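PDB 3N6Y: immunoglobulin-like protein from Pseudomonas aeruginosa, which is of unknown function but adopts an immunoglobulin-like beta sandwich, probably of the E-set type, and, made with a signal sequence, is probably exported. Local coordinates for residues A[50-56]-A[101-107]; A[75-80]-A[111-116]. All coordinates share one frame; numbering follows the deposited sequence. Where two conformers were deposited one is given.

Contact 1 of 2, residues A[50-56]-A[101-107]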
loop_
_atom_site.group_PDB
_atom_site.type_symbol
_atom_site.label_atom_id
_atom_site.label_comp_id
_atom_site.label_asym_id
_atom_site.label_seq_id
_atom_site.Cartn_x
_atom_site.Cartn_y
_atom_site.Cartn_z
ATOM N N THR A 50 12.909 3.002 5.636
ATOM C CA THR A 50 12.113 1.769 5.696
ATOM C C THR A 50 10.887 1.894 4.815
ATOM O O THR A 50 10.152 2.849 4.951
ATOM C CB THR A 50 11.658 1.502 7.129
ATOM O OG1 THR A 50 12.791 1.372 7.974
ATOM C CG2 THR A 50 10.811 0.195 7.278
ATOM N N LYS A 51 10.716 0.952 3.906
ATOM C CA LYS A 51 9.536 0.822 3.047
ATOM C C LYS A 51 8.729 -0.411 3.415
ATOM O O LYS A 51 9.274 -1.513 3.571
ATOM C CB LYS A 51 9.952 0.826 1.569
ATOM C CG LYS A 51 8.841 0.541 0.586
ATOM C CD LYS A 51 9.457 0.452 -0.816
ATOM C CE LYS A 51 8.427 -0.040 -1.807
ATOM N NZ LYS A 51 9.016 -0.214 -3.183
ATOM N N PHE A 52 7.414 -0.239 3.598
ATOM C CA PHE A 52 6.576 -1.348 3.953
ATOM C C PHE A 52 5.223 -1.299 3.244
ATOM O O PHE A 52 4.821 -0.256 2.729
ATOM C CB PHE A 52 6.324 -1.429 5.476
ATOM C CG PHE A 52 5.570 -0.229 6.034
ATOM C CD1 PHE A 52 6.207 0.979 6.289
ATOM C CD2 PHE A 52 4.194 -0.303 6.252
ATOM C CE1 PHE A 52 5.511 2.060 6.764
ATOM C CE2 PHE A 52 3.490 0.781 6.760
ATOM C CZ PHE A 52 4.146 1.966 7.002
ATOM N N GLY A 53 4.558 -2.429 3.197
ATOM C CA GLY A 53 3.243 -2.513 2.608
ATOM C C GLY A 53 2.932 -3.882 2.063
ATOM O O GLY A 53 3.345 -4.896 2.648
HETATM N N MSE A 54 2.189 -3.900 0.971
HETATM C CA MSE A 54 1.613 -5.071 0.336
HETATM C C MSE A 54 1.989 -5.161 -1.162
HETATM O O MSE A 54 2.103 -4.116 -1.846
HETATM C CB MSE A 54 0.069 -5.042 0.504
HETATM C CG MSE A 54 -0.419 -5.388 1.910
HETATM SE SE MSE A 54 -2.357 -5.343 1.920
HETATM C CE MSE A 54 -2.602 -3.481 1.556
ATOM N N ARG A 55 2.098 -6.395 -1.673
ATOM C CA ARG A 55 2.245 -6.665 -3.088
ATOM C C ARG A 55 1.273 -7.811 -3.366
ATOM O O ARG A 55 1.173 -8.776 -2.599
ATOM C CB ARG A 55 3.673 -7.019 -3.481
ATOM C CG ARG A 55 3.833 -7.240 -4.979
ATOM C CD ARG A 55 5.285 -7.199 -5.396
ATOM N NE ARG A 55 6.018 -8.276 -4.716
ATOM C CZ ARG A 55 7.311 -8.229 -4.420
ATOM N NH1 ARG A 55 8.054 -7.183 -4.738
ATOM N NH2 ARG A 55 7.864 -9.238 -3.773
ATOM N N TYR A 56 0.535 -7.700 -4.446
ATOM C CA TYR A 56 -0.578 -8.599 -4.737
ATOM C C TYR A 56 -0.782 -8.711 -6.254
ATOM O O TYR A 56 -0.241 -7.911 -7.046
ATOM C CB TYR A 56 -1.881 -8.132 -4.038
ATOM C CG TYR A 56 -2.060 -6.631 -3.999
ATOM C CD1 TYR A 56 -1.537 -5.884 -2.960
ATOM C CD2 TYR A 56 -2.709 -5.951 -5.030
ATOM C CE1 TYR A 56 -1.665 -4.526 -2.929
ATOM C CE2 TYR A 56 -2.855 -4.602 -4.993
ATOM C CZ TYR A 56 -2.306 -3.881 -3.946
ATOM O OH TYR A 56 -2.394 -2.518 -3.887
ATOM N N ASP A 101 0.641 -5.591 -8.405
ATOM C CA ASP A 101 0.253 -4.272 -7.941
ATOM C C ASP A 101 0.784 -4.126 -6.506
ATOM O O ASP A 101 0.937 -5.102 -5.823
ATOM C CB ASP A 101 -1.274 -4.163 -7.948
ATOM C CG ASP A 101 -1.851 -4.074 -9.355
ATOM O OD1 ASP A 101 -2.007 -5.127 -10.003
ATOM O OD2 ASP A 101 -2.104 -2.928 -9.800
ATOM N N VAL A 102 1.176 -2.926 -6.137
ATOM C CA VAL A 102 1.836 -2.630 -4.874
ATOM C C VAL A 102 1.145 -1.471 -4.200
ATOM O O VAL A 102 0.699 -0.516 -4.837
ATOM C CB VAL A 102 3.294 -2.254 -5.108
ATOM C CG1 VAL A 102 3.989 -1.753 -3.813
ATOM C CG2 VAL A 102 4.072 -3.432 -5.709
HETATM N N MSE A 103 1.041 -1.582 -2.897
HETATM C CA MSE A 103 0.651 -0.464 -2.030
HETATM C C MSE A 103 1.700 -0.384 -0.925
HETATM O O MSE A 103 1.733 -1.217 -0.017
HETATM C CB MSE A 103 -0.742 -0.634 -1.420
HETATM C CG MSE A 103 -1.077 0.534 -0.543
HETATM SE SE MSE A 103 -2.878 0.297 0.192
HETATM C CE MSE A 103 -2.834 1.929 1.282
ATOM N N ALA A 104 2.551 0.628 -1.021
ATOM C CA ALA A 104 3.659 0.791 -0.084
ATOM C C ALA A 104 3.796 2.216 0.423
ATOM O O ALA A 104 3.355 3.200 -0.254
ATOM C CB ALA A 104 4.964 0.301 -0.688
ATOM N N TYR A 105 4.478 2.321 1.553
ATOM C CA TYR A 105 4.802 3.570 2.194
ATOM C C TYR A 105 6.255 3.516 2.620
ATOM O O TYR A 105 6.663 2.491 3.177
ATOM C CB TYR A 105 3.910 3.834 3.406
ATOM C CG TYR A 105 3.991 5.255 3.917
ATOM C CD1 TYR A 105 4.919 5.607 4.879
ATOM C CD2 TYR A 105 3.147 6.255 3.409
ATOM C CE1 TYR A 105 5.002 6.929 5.350
ATOM C CE2 TYR A 105 3.218 7.602 3.879
ATOM C CZ TYR A 105 4.146 7.898 4.861
ATOM O OH TYR A 105 4.243 9.164 5.341
ATOM N N GLU A 106 6.995 4.603 2.347
ATOM C CA GLU A 106 8.392 4.707 2.758
ATOM C C GLU A 106 8.628 5.944 3.639
ATOM O O GLU A 106 8.148 7.053 3.343
ATOM C CB GLU A 106 9.347 4.685 1.544
ATOM C CG GLU A 106 10.802 4.418 1.934
ATOM C CD GLU A 106 11.737 4.104 0.765
ATOM O OE1 GLU A 106 11.299 3.480 -0.230
ATOM O OE2 GLU A 106 12.946 4.446 0.855
ATOM N N PHE A 107 9.390 5.751 4.712
ATOM C CA PHE A 107 9.747 6.842 5.599
ATOM C C PHE A 107 10.919 7.582 4.924
ATOM O O PHE A 107 12.083 7.189 5.067
ATOM C CB PHE A 107 10.188 6.333 6.971
ATOM C CG PHE A 107 9.113 5.589 7.761
ATOM C CD1 PHE A 107 7.785 5.999 7.736
ATOM C CD2 PHE A 107 9.448 4.520 8.561
ATOM C CE1 PHE A 107 6.817 5.318 8.449
ATOM C CE2 PHE A 107 8.491 3.830 9.320
ATOM C CZ PHE A 107 7.151 4.242 9.258
HETATM O O HOH W 1 -1.935 -1.045 -5.782
#
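The F52 ring meets both Y105 and F107: CB of Y105 lies over one face, 4.1 Å from CZ of F52, and CE1 of F52 meets CZ of F107 at 3.7 Å, the ring planes 56° apart. The ring reaches across because CG of F52 stands between its own backbone N and carbonyl carbon (chi1 63°), and a flat, wholly apolar group suits this buried position. M54 (one of two conformers) and M103, both selenomethionine, run side by side, CE of M54 4.0 Å from SE of M103. Further along, in one of its two conformers, Y56 lays its ring over the strand opposite, with O of D101 3.6 Å above the ring plane, near its centre. On the same face as Y56, D101 forms a salt bridge with K61 through OD1.

Beneath runs a regular antiparallel ladder: F52 with Y105, M54 with M103 and Y56 with D101 are hydrogen-bonded pairs, as in M54 N to M103 O, 2.9 Å. G53 and A104 form a non-hydrogen-bonded pair; the phi of G53, 153°, and the nearness of M103 O call for a residue without a side chain. On the other face, CE of K51 lies 3.7 Å from CB of A104 while NZ of K51 hydrogen-bonds OE1 of Q36. CG of R55 rests 3.9 Å from CG2 of V102, its guanidinium making a salt bridge to E13 and a hydrogen bond to O of Q36.

F52, M54, Y56 and M103 turn toward strands 116-124 and 127-136 of the second sheet, whereas the backbone of 51-56 pairs on its other edge with E13, G15 and F17.

Contact 2 of 2, residues A[75-80]-A[111-116]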
loop_
_atom_site.group_PDB
_atom_site.type_symbol
_atom_site.label_atom_id
_atom_site.label_comp_id
_atom_site.label_asym_id
_atom_site.label_seq_id
_atom_site.Cartn_x
_atom_site.Cartn_y
_atom_site.Cartn_z
ATOM N N PRO A 75 -0.885 7.063 12.214
ATOM C CA PRO A 75 -1.076 7.609 13.538
ATOM C C PRO A 75 -1.087 9.135 13.648
ATOM O O PRO A 75 -1.271 9.659 14.754
ATOM C CB PRO A 75 0.109 7.034 14.324
ATOM C CG PRO A 75 0.696 5.936 13.426
ATOM C CD PRO A 75 0.424 6.394 12.076
ATOM N N GLY A 76 -0.914 9.822 12.518
ATOM C CA GLY A 76 -0.843 11.292 12.428
ATOM C C GLY A 76 0.536 11.764 12.063
ATOM O O GLY A 76 1.372 11.975 12.931
ATOM N N VAL A 77 0.757 11.935 10.746
ATOM C CA VAL A 77 1.991 12.505 10.197
ATOM C C VAL A 77 1.815 14.003 10.102
ATOM O O VAL A 77 0.926 14.501 9.406
ATOM C CB VAL A 77 2.274 11.904 8.790
ATOM C CG1 VAL A 77 3.474 12.630 8.114
ATOM C CG2 VAL A 77 2.516 10.397 8.926
ATOM N N VAL A 78 2.657 14.748 10.809
ATOM C CA VAL A 78 2.586 16.207 10.758
ATOM C C VAL A 78 3.696 16.721 9.864
ATOM O O VAL A 78 4.897 16.563 10.164
ATOM C CB VAL A 78 2.691 16.835 12.153
ATOM C CG1 VAL A 78 2.586 18.403 12.056
ATOM C CG2 VAL A 78 1.634 16.201 13.152
ATOM N N THR A 79 3.308 17.302 8.728
ATOM C CA THR A 79 4.283 17.807 7.778
ATOM C C THR A 79 4.859 19.133 8.297
ATOM O O THR A 79 4.299 19.725 9.228
ATOM C CB THR A 79 3.700 17.947 6.379
ATOM O OG1 THR A 79 2.351 18.454 6.440
ATOM C CG2 THR A 79 3.717 16.622 5.647
ATOM N N PRO A 80 6.013 19.582 7.745
ATOM C CA PRO A 80 6.645 20.800 8.273
ATOM C C PRO A 80 5.744 22.050 8.187
ATOM O O PRO A 80 5.975 23.005 8.937
ATOM C CB PRO A 80 7.876 20.967 7.373
ATOM C CG PRO A 80 8.236 19.542 7.001
ATOM C CD PRO A 80 6.899 18.880 6.784
ATOM N N HIS A 111 9.612 13.492 9.623
ATOM C CA HIS A 111 8.249 13.653 10.136
ATOM C C HIS A 111 7.334 12.479 9.741
ATOM O O HIS A 111 6.218 12.350 10.271
ATOM C CB HIS A 111 7.638 14.979 9.654
ATOM C CG HIS A 111 7.542 15.098 8.171
ATOM N ND1 HIS A 111 8.518 15.709 7.410
ATOM C CD2 HIS A 111 6.577 14.694 7.314
ATOM C CE1 HIS A 111 8.148 15.672 6.136
ATOM N NE2 HIS A 111 6.962 15.084 6.048
ATOM N N GLU A 112 7.749 11.691 8.756
ATOM C CA GLU A 112 6.963 10.543 8.331
ATOM C C GLU A 112 7.135 9.318 9.246
ATOM O O GLU A 112 6.281 8.396 9.262
ATOM C CB GLU A 112 7.292 10.185 6.876
ATOM C CG GLU A 112 6.937 11.250 5.904
ATOM C CD GLU A 112 7.347 10.936 4.504
ATOM O OE1 GLU A 112 8.374 10.280 4.313
ATOM O OE2 GLU A 112 6.638 11.392 3.591
ATOM N N VAL A 113 8.218 9.320 10.063
ATOM C CA VAL A 113 8.497 8.224 10.984
ATOM C C VAL A 113 7.659 8.421 12.224
ATOM O O VAL A 113 8.098 9.070 13.169
ATOM C CB VAL A 113 10.015 8.172 11.367
ATOM C CG1 VAL A 113 10.302 6.977 12.342
ATOM C CG2 VAL A 113 10.927 8.152 10.102
ATOM N N VAL A 114 6.445 7.862 12.202
ATOM C CA VAL A 114 5.513 8.022 13.301
ATOM C C VAL A 114 5.137 6.663 13.857
ATOM O O VAL A 114 4.581 5.792 13.153
ATOM C CB VAL A 114 4.239 8.761 12.852
ATOM C CG1 VAL A 114 3.255 8.921 14.035
ATOM C CG2 VAL A 114 4.599 10.103 12.240
ATOM N N LYS A 115 5.482 6.466 15.127
ATOM C CA LYS A 115 5.217 5.197 15.788
ATOM C C LYS A 115 3.727 5.006 15.980
ATOM O O LYS A 115 2.984 5.975 16.197
ATOM C CB LYS A 115 5.955 5.118 17.146
ATOM C CG LYS A 115 7.447 5.111 16.965
ATOM C CD LYS A 115 8.223 5.031 18.288
ATOM C CE LYS A 115 9.721 5.193 17.992
ATOM N NZ LYS A 115 10.589 5.523 19.163
ATOM N N GLY A 116 3.301 3.752 15.878
ATOM C CA GLY A 116 1.914 3.363 16.112
ATOM C C GLY A 116 1.381 2.488 14.982
ATOM O O GLY A 116 2.145 1.934 14.182
HETATM O O HOH W 2 5.080 13.901 12.295
#
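The carbonyl O of H111 accepts a hydrogen bond of 2.8 Å from a water, which in turn accepts one of 3.0 Å from V78 N. This bridge joins two backbones that share no direct hydrogen bond. Beside it the imidazole of H111 is met by apolar groups over one face and at one edge: CD of P80 stands over the face, 3.7 Å from the ring centroid, in a CH-pi contact, with CA of T79 over the same face at 4.2 Å. CG1 of V77 comes in at the edge, 3.8 Å from CD2 of H111. With CG of H111 between its backbone N and carbonyl carbon (chi1 60°), the ring is turned to meet them; a flat aromatic suits the rigid proline ring.

Segment 75-80 includes an outermost strand, 76-78, of the six-stranded sheet of this immunoglobulin-like sandwich, entered by a corner at P75; G76, with phi 111°, takes backbone angles easy for glycine alone. The 3-10 turn ending at H111-E112 and the inverse gamma turn centred on V113 lead into strand 116-124. V114 branches both ways, CG1 to CB of P75 (3.7 Å) and CG2 to CG2 of V77 (3.9 Å). W118 lies against both P75 and V77.

Overall arrangement
From the N terminus, short strands 7-8 and 13-14 pair with strand 51-59, which also joins 101-106 in contact 1. That contact closes a loop of 44 residues, and within the loop lies segment 75-80, the first half of contact 2. Contact 2 in turn closes 30 residues that contain segment 101-107, so the two cross rather than nest. Contact 1 builds the smaller sheet of the sandwich; contact 2 fastens an outermost strand of the larger sheet to the loop that carries the chain from one sheet to the other. Their centres are about 17 Å apart, yet they touch where F107 packs on E112 and V113.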